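Long-range contacts in protein Cdhr2 (Mus musculus, PDB 5CYX), which probably forms calcium-dependent heterophilic adhesion complexes with CDHR5 between adjacent microvilli, controlling microvillar packing at the apical membrane of epithelial cells: residues Asp97-Ile102 against Lys197-Cys202; Pro103-Thr108 against Phe125-Glu130; Ala137-Tyr142 against Cys188-Ile193. One frame throughout, in Å; residues are numbered along the deposited sequence.

Contact 1: Asp97-Ile102 against Lys197-Cys202; sequences DRNDNI and KPKTQC. With CA (calcium ion), chain C; CA (calcium ion), chain D; CA (calcium ion), chain B.
Asn99 and Gln201 run past each other in opposite directions, each giving an amide N-H to the backbone of the opposite segment. Gln201 NE2 reaches Asn99 O at 3.1 Å in a nearly straight bond (171° at the hydrogen), with the acceptor lying in the Gln201 amide plane. Asn99 ND2 returns a more bent bond to Lys199 O at 3.0 Å, approaching from above the plane of that carbonyl. The two amides stand almost perpendicular, and Gln201 CG lies 3.7 Å from Asn99 OD1. A bend at chi2 (-89°) turns CD of Gln201 away from an extended course, and Ile102 crosses this side chain at about a right angle, its CG2 lying 3.6 Å from Gln201 OE1.

Asp97 to Asn101 form the DXNDN calcium motif of cadherins, here in the linker between the first and second repeats. Asn99 OD1 and Asn101 O bind one calcium, the former at 2.3 Å; the ion would polarise the Asn99 amide and may strengthen ND2 as a donor. Asp100 bridges two other calcium ions: OD1 shares one with Asp97 OD1 and Arg98 O, while OD2 binds the other at 2.2 Å. A water on that latter ion accepts from Asn101 ND2. Glu18, Glu69 and Asp133 complete the site of the ion held by Asp97. Leu194 packs against both Lys199 and Gln201, and Cys202 is tied to Cys188 by a disulfide.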
# COMPACT_ATOMS: atom_id res chain seq x y z
N ASP A 97 -3.90 27.26 -18.81
CA ASP A 97 -2.87 26.71 -17.98
C ASP A 97 -1.85 25.96 -18.85
O ASP A 97 -2.24 25.25 -19.81
CB ASP A 97 -3.46 25.73 -16.92
CG ASP A 97 -2.45 25.37 -15.81
OD1 ASP A 97 -1.47 26.12 -15.58
OD2 ASP A 97 -2.63 24.28 -15.20
N ARG A 98 -0.56 26.16 -18.54
CA ARG A 98 0.52 25.29 -19.12
C ARG A 98 1.43 24.78 -17.97
O ARG A 98 1.44 25.37 -16.82
CB ARG A 98 1.29 26.05 -20.17
CG ARG A 98 0.49 26.41 -21.41
CD ARG A 98 0.47 25.23 -22.35
NE ARG A 98 -0.34 25.47 -23.54
CZ ARG A 98 -1.65 25.29 -23.64
NH1 ARG A 98 -2.24 25.51 -24.79
NH2 ARG A 98 -2.38 24.90 -22.61
N ASN A 99 2.15 23.69 -18.22
CA ASN A 99 2.98 23.10 -17.19
C ASN A 99 4.30 23.87 -16.99
O ASN A 99 5.38 23.40 -17.43
CB ASN A 99 3.23 21.65 -17.46
CG ASN A 99 3.76 20.93 -16.28
OD1 ASN A 99 3.80 21.46 -15.17
ND2 ASN A 99 4.21 19.73 -16.50
N ASP A 100 4.20 25.03 -16.33
CA ASP A 100 5.37 25.86 -16.00
C ASP A 100 5.67 25.82 -14.51
O ASP A 100 6.52 26.57 -14.08
CB ASP A 100 5.13 27.34 -16.42
CG ASP A 100 3.83 27.94 -15.76
OD1 ASP A 100 2.99 27.20 -15.22
OD2 ASP A 100 3.67 29.16 -15.74
N ASN A 101 4.96 25.03 -13.68
CA ASN A 101 5.42 24.93 -12.28
C ASN A 101 5.95 23.55 -11.94
O ASN A 101 5.53 22.57 -12.58
CB ASN A 101 4.37 25.37 -11.28
CG ASN A 101 4.17 26.86 -11.28
OD1 ASN A 101 4.97 27.61 -10.71
ND2 ASN A 101 3.12 27.31 -11.91
N ILE A 102 6.91 23.50 -10.99
CA ILE A 102 7.43 22.24 -10.45
C ILE A 102 6.84 21.84 -9.07
O ILE A 102 6.37 22.70 -8.29
CB ILE A 102 8.96 22.19 -10.32
CG1 ILE A 102 9.49 23.23 -9.30
CG2 ILE A 102 9.65 22.47 -11.66
CD1 ILE A 102 10.98 23.09 -9.06
N LYS A 197 4.36 21.34 -26.62
CA LYS A 197 4.74 19.95 -26.58
C LYS A 197 4.69 19.39 -25.18
O LYS A 197 4.65 20.18 -24.21
CB LYS A 197 6.13 19.75 -27.20
CG LYS A 197 7.23 20.58 -26.68
CD LYS A 197 8.43 20.38 -27.63
CE LYS A 197 9.74 20.75 -26.98
NZ LYS A 197 9.77 22.21 -26.65
N PRO A 198 4.65 18.04 -25.06
CA PRO A 198 4.62 17.43 -23.76
C PRO A 198 5.75 17.91 -22.87
O PRO A 198 6.81 18.18 -23.34
CB PRO A 198 4.77 15.95 -24.04
CG PRO A 198 4.13 15.78 -25.35
CD PRO A 198 4.49 17.03 -26.12
N LYS A 199 5.46 18.04 -21.58
CA LYS A 199 6.41 18.50 -20.60
C LYS A 199 6.01 17.91 -19.25
O LYS A 199 4.81 17.96 -18.86
CB LYS A 199 6.40 20.02 -20.56
CG LYS A 199 7.31 20.62 -19.50
CD LYS A 199 8.79 20.34 -19.85
CE LYS A 199 9.74 21.03 -18.89
NZ LYS A 199 11.14 20.65 -19.21
N THR A 200 6.97 17.27 -18.60
CA THR A 200 6.80 16.77 -17.23
C THR A 200 7.81 17.54 -16.39
O THR A 200 8.95 17.67 -16.82
CB THR A 200 7.11 15.27 -17.14
OG1 THR A 200 6.11 14.51 -17.87
CG2 THR A 200 7.16 14.80 -15.67
N GLN A 201 7.41 18.04 -15.21
CA GLN A 201 8.39 18.76 -14.34
C GLN A 201 8.74 17.95 -13.12
O GLN A 201 7.87 17.25 -12.57
CB GLN A 201 7.84 20.10 -13.91
CG GLN A 201 7.44 21.02 -15.05
CD GLN A 201 8.56 21.89 -15.54
OE1 GLN A 201 9.72 21.75 -15.14
NE2 GLN A 201 8.23 22.82 -16.42
N CYS A 202 10.00 18.03 -12.67
CA CYS A 202 10.48 17.29 -11.48
C CYS A 202 11.03 18.23 -10.38
O CYS A 202 11.44 19.35 -10.66
CB CYS A 202 11.50 16.18 -11.86
SG CYS A 202 10.79 14.78 -12.84
CA CA C . 0.67 26.81 -15.02
CA CA D . 3.62 21.27 -12.87
CA CA B . 2.30 30.46 -14.65
O HOH W 1 3.97 30.31 -12.84

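Contact 2: Pro103-Thr108 against Phe125-Glu130; sequences PVFLNT and FSVLAE
A single antiparallel bridge between Val104 and Glu130, extended by an aromatic-methyl contact between Phe105 and Ala129, joins the chain entering the second cadherin repeat to the segment that follows strand 123-126. Val104 and Glu130 form a hydrogen-bonded pair: Val104 N donates to Glu130 O at 2.8 Å, and Glu130 N donates to Val104 O at 2.8 Å, both bonds being close to straight. Weaker CA-H...O contacts flank the bridge, from Ala129 CA to Val104 O (3.1 Å) and from Pro103 CA to Glu130 O (3.3 Å). Val104 CG2, placed between its own backbone N and carbonyl carbon, also comes close to Glu130 O, at 3.2 Å.

In cadherin repeats the start of strand A pairs with strand B before A crosses to the other sheet and joins strand G. The bridge is consistent with the first of these pairings. Thr108 already makes a backbone hydrogen bond to Phe207 of strand 206-213, the neighbour of strand 109-115.

Next to the bridge, the end of the Phe105 side chain comes near the other segment. Its CG stands anti to the carbonyl carbon (chi1 -66°), and one ring face receives the methyl of Ala129. Ala129 CB sits 3.7 Å from the Phe105 ring centroid, only 9° off the normal, a CH-pi contact over the middle of the ring. Val127 CG2 instead approaches the ring edge, 3.8 Å from Phe105 CE1. An oblique approach brings Phe105 CD1 to 3.4 Å from Leu128 O. Ala187 of strand 180-189 packs on Pro103, Phe105 and Ala129, while Tyr142 touches the Phe105 ring and is hydrogen-bonded through OH to Ala129 N.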
# COMPACT_ATOMS: atom_id res chain seq x y z
N PRO A 103 6.89 20.53 -8.76
CA PRO A 103 6.55 20.07 -7.44
C PRO A 103 7.57 20.57 -6.44
O PRO A 103 8.76 20.42 -6.67
CB PRO A 103 6.66 18.55 -7.57
CG PRO A 103 6.34 18.27 -8.99
CD PRO A 103 7.05 19.41 -9.69
N VAL A 104 7.09 21.14 -5.34
CA VAL A 104 7.96 21.71 -4.31
C VAL A 104 7.61 21.10 -2.94
O VAL A 104 6.42 20.87 -2.62
CB VAL A 104 7.87 23.28 -4.25
CG1 VAL A 104 8.61 23.92 -5.42
CG2 VAL A 104 6.41 23.77 -4.24
N PHE A 105 8.66 20.78 -2.19
CA PHE A 105 8.61 20.31 -0.81
C PHE A 105 9.07 21.49 0.02
O PHE A 105 9.90 22.25 -0.47
CB PHE A 105 9.67 19.22 -0.59
CG PHE A 105 9.47 17.92 -1.36
CD1 PHE A 105 8.75 16.89 -0.81
CD2 PHE A 105 10.09 17.71 -2.57
CE1 PHE A 105 8.58 15.68 -1.50
CE2 PHE A 105 9.96 16.51 -3.25
CZ PHE A 105 9.19 15.48 -2.72
N LEU A 106 8.63 21.59 1.27
CA LEU A 106 9.04 22.66 2.21
C LEU A 106 10.50 22.60 2.77
O LEU A 106 11.06 23.63 3.09
CB LEU A 106 8.06 22.75 3.38
CG LEU A 106 6.64 23.21 3.00
CD1 LEU A 106 5.66 22.82 4.10
CD2 LEU A 106 6.61 24.72 2.74
N ASN A 107 11.06 21.39 2.93
CA ASN A 107 12.49 21.18 3.23
C ASN A 107 13.10 20.20 2.24
O ASN A 107 12.36 19.48 1.55
CB ASN A 107 12.71 20.65 4.65
CG ASN A 107 12.26 21.63 5.70
OD1 ASN A 107 11.11 21.59 6.17
ND2 ASN A 107 13.15 22.54 6.07
N THR A 108 14.43 20.17 2.19
CA THR A 108 15.19 19.21 1.38
C THR A 108 15.73 17.99 2.15
O THR A 108 16.20 17.02 1.52
CB THR A 108 16.41 19.89 0.71
OG1 THR A 108 17.33 20.33 1.71
CG2 THR A 108 15.96 21.05 -0.14
N PHE A 125 7.48 7.03 6.93
CA PHE A 125 7.55 8.47 6.88
C PHE A 125 6.77 8.93 5.68
O PHE A 125 6.71 8.20 4.64
CB PHE A 125 9.02 8.95 6.68
CG PHE A 125 9.23 10.40 7.08
CD1 PHE A 125 9.10 10.80 8.40
CD2 PHE A 125 9.54 11.38 6.11
CE1 PHE A 125 9.26 12.15 8.77
CE2 PHE A 125 9.73 12.72 6.48
CZ PHE A 125 9.56 13.10 7.81
N SER A 126 6.25 10.14 5.77
CA SER A 126 5.47 10.73 4.69
C SER A 126 6.04 12.08 4.28
O SER A 126 6.42 12.88 5.11
CB SER A 126 4.01 10.83 5.12
OG SER A 126 3.48 9.50 5.23
N VAL A 127 6.19 12.29 2.97
CA VAL A 127 6.52 13.60 2.44
C VAL A 127 5.35 14.17 1.60
O VAL A 127 4.47 13.43 1.14
CB VAL A 127 7.82 13.56 1.63
CG1 VAL A 127 9.00 13.27 2.57
CG2 VAL A 127 7.77 12.51 0.51
N LEU A 128 5.34 15.48 1.42
CA LEU A 128 4.31 16.13 0.61
C LEU A 128 4.96 17.14 -0.33
O LEU A 128 5.65 18.05 0.12
CB LEU A 128 3.31 16.86 1.51
CG LEU A 128 2.09 17.44 0.79
CD1 LEU A 128 1.27 16.34 0.09
CD2 LEU A 128 1.25 18.25 1.78
N ALA A 129 4.71 16.98 -1.62
CA ALA A 129 5.11 18.03 -2.56
C ALA A 129 3.87 18.59 -3.19
O ALA A 129 2.89 17.89 -3.35
CB ALA A 129 6.09 17.53 -3.60
N GLU A 130 3.91 19.88 -3.50
CA GLU A 130 2.77 20.53 -4.14
C GLU A 130 3.26 21.17 -5.41
O GLU A 130 4.38 21.63 -5.48
CB GLU A 130 2.18 21.60 -3.18
CG GLU A 130 1.52 20.94 -1.99
CD GLU A 130 1.18 21.91 -0.89
OE1 GLU A 130 2.06 22.75 -0.51
OE2 GLU A 130 0.03 21.82 -0.41

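Contact 3: Ala137-Tyr142 against Cys188-Ile193; sequences AGLVQY and CDSGGI. With CA (calcium ion), chain D.
The carboxylate of Asp189 lies beside Ala137 O, and Gly191 N meets its OD1 from above the carboxylate plane, closing an Asx turn. The backbone N of Gln201 is a second partner of Asp189 OD1. A shared calcium ion binds Asp189 OD2 at 2.5 Å and Ala137 O at 2.3 Å. Within 137-142, Val140 CG1 lies over one face of the Tyr142 ring, offset toward the rim. The carboxamide of Gln141 extends from its strand so that OE1 comes within 3.2 Å of Ser190 OG.

Ser190 spends its hydroxyl proton on Leu139 O, a short bond of 2.6 Å made from above the carbonyl plane, with OG anti to the carbonyl carbon of its own residue (chi1 -54°). Strands 140-148 and 180-189 are neighbours in the four-stranded sheet of the second cadherin repeat. Gln141 and Cys188 are an antiparallel hydrogen-bonded pair: Gln141 N donates almost straight to Cys188 O at 2.8 Å, and Cys188 N returns a bond to Gln141 O at 3.0 Å. Leu139 packs against Leu139 of a second subunit.

Asp131, Asp133, Asn99 and Asn101 also supply ligands to the calcium. Asp189 OD2 and Ala137 O, a carboxylate and a carbonyl oxygen only 3.3 Å apart, would repel each other, which the calcium probably offsets. The approach of the Ala137 loop to Asp189 thus probably relies on the ion, whereas the backbone bonds of Gln141 and Cys188 involve no metal.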
# COMPACT_ATOMS: atom_id res chain seq x y z
N ALA A 137 -0.84 18.40 -15.03
CA ALA A 137 0.33 19.23 -14.79
C ALA A 137 0.54 19.56 -13.33
O ALA A 137 1.64 20.05 -12.93
CB ALA A 137 0.21 20.51 -15.58
N GLY A 138 -0.53 19.42 -12.54
CA GLY A 138 -0.47 19.66 -11.11
C GLY A 138 -0.46 18.43 -10.23
O GLY A 138 -0.37 18.55 -9.03
N LEU A 139 -0.52 17.25 -10.82
CA LEU A 139 -0.80 16.03 -10.11
C LEU A 139 0.55 15.34 -9.83
O LEU A 139 1.24 14.84 -10.79
CB LEU A 139 -1.67 15.13 -11.01
CG LEU A 139 -2.24 13.87 -10.37
CD1 LEU A 139 -3.08 14.23 -9.13
CD2 LEU A 139 -3.10 13.13 -11.38
N VAL A 140 0.88 15.29 -8.54
CA VAL A 140 2.18 14.89 -8.07
C VAL A 140 2.33 13.36 -7.89
O VAL A 140 1.44 12.70 -7.36
CB VAL A 140 2.54 15.64 -6.78
CG1 VAL A 140 3.97 15.34 -6.38
CG2 VAL A 140 2.38 17.15 -7.01
N GLN A 141 3.43 12.81 -8.41
CA GLN A 141 3.82 11.42 -8.20
C GLN A 141 5.16 11.44 -7.49
O GLN A 141 5.92 12.41 -7.66
CB GLN A 141 3.99 10.68 -9.54
CG GLN A 141 2.90 10.97 -10.57
CD GLN A 141 2.78 9.88 -11.65
OE1 GLN A 141 2.13 10.08 -12.70
NE2 GLN A 141 3.37 8.73 -11.39
N TYR A 142 5.44 10.40 -6.72
CA TYR A 142 6.68 10.26 -5.97
C TYR A 142 7.54 9.09 -6.38
O TYR A 142 7.02 8.05 -6.76
CB TYR A 142 6.36 10.09 -4.49
CG TYR A 142 5.58 11.26 -3.96
CD1 TYR A 142 4.18 11.28 -4.05
CD2 TYR A 142 6.23 12.34 -3.35
CE1 TYR A 142 3.47 12.38 -3.57
CE2 TYR A 142 5.53 13.42 -2.89
CZ TYR A 142 4.16 13.44 -2.96
OH TYR A 142 3.47 14.52 -2.48
N CYS A 188 7.57 14.26 -9.32
CA CYS A 188 7.27 14.84 -10.62
C CYS A 188 5.78 15.06 -10.76
O CYS A 188 4.98 14.47 -10.02
CB CYS A 188 7.77 13.94 -11.76
SG CYS A 188 9.52 13.50 -11.59
N ASP A 189 5.39 15.91 -11.69
CA ASP A 189 4.00 16.00 -12.01
C ASP A 189 3.71 14.86 -13.03
O ASP A 189 4.63 14.11 -13.45
CB ASP A 189 3.58 17.41 -12.47
CG ASP A 189 4.38 17.93 -13.64
OD1 ASP A 189 4.74 17.11 -14.50
OD2 ASP A 189 4.68 19.15 -13.68
N SER A 190 2.48 14.81 -13.47
CA SER A 190 1.99 13.74 -14.33
C SER A 190 1.93 14.26 -15.80
O SER A 190 1.29 13.69 -16.64
CB SER A 190 0.61 13.27 -13.84
OG SER A 190 0.63 12.90 -12.46
N GLY A 191 2.66 15.34 -16.10
CA GLY A 191 2.76 15.85 -17.45
C GLY A 191 1.64 16.79 -17.83
O GLY A 191 0.57 16.90 -17.15
N GLY A 192 1.89 17.45 -18.94
CA GLY A 192 1.10 18.55 -19.49
C GLY A 192 1.87 19.07 -20.72
O GLY A 192 2.62 18.33 -21.37
N ILE A 193 1.62 20.33 -21.06
CA ILE A 193 2.12 20.95 -22.26
C ILE A 193 2.89 22.19 -21.84
O ILE A 193 2.44 22.93 -20.92
CB ILE A 193 0.96 21.42 -23.16
CG1 ILE A 193 0.01 20.26 -23.52
CG2 ILE A 193 1.47 22.12 -24.42
CD1 ILE A 193 0.69 19.13 -24.26
CA CA D . 3.62 21.27 -12.87

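In the fold
Contact 1 lies at the surface, whereas contacts 2 and 3 are partly buried. Contacts 1 and 3 are close neighbours, with centres about 7 Å apart: they share a calcium ion and the hairpin of strands 192-194 and 197-199, and both are rich in carbonyl, carboxylate and amide groups. Contact 2, whose centre is about 14 Å from that of contact 3 and about 18 Å from that of contact 1, depends instead on a backbone bridge and apolar side chains. Pro103 links contact 2 to the other two, packing against Gln201 and Cys202 of contact 1 and against Cys188 and Asp189 of contact 3. Along the chain, contacts 2 and 3 follow in series inside the loop closed by contact 1.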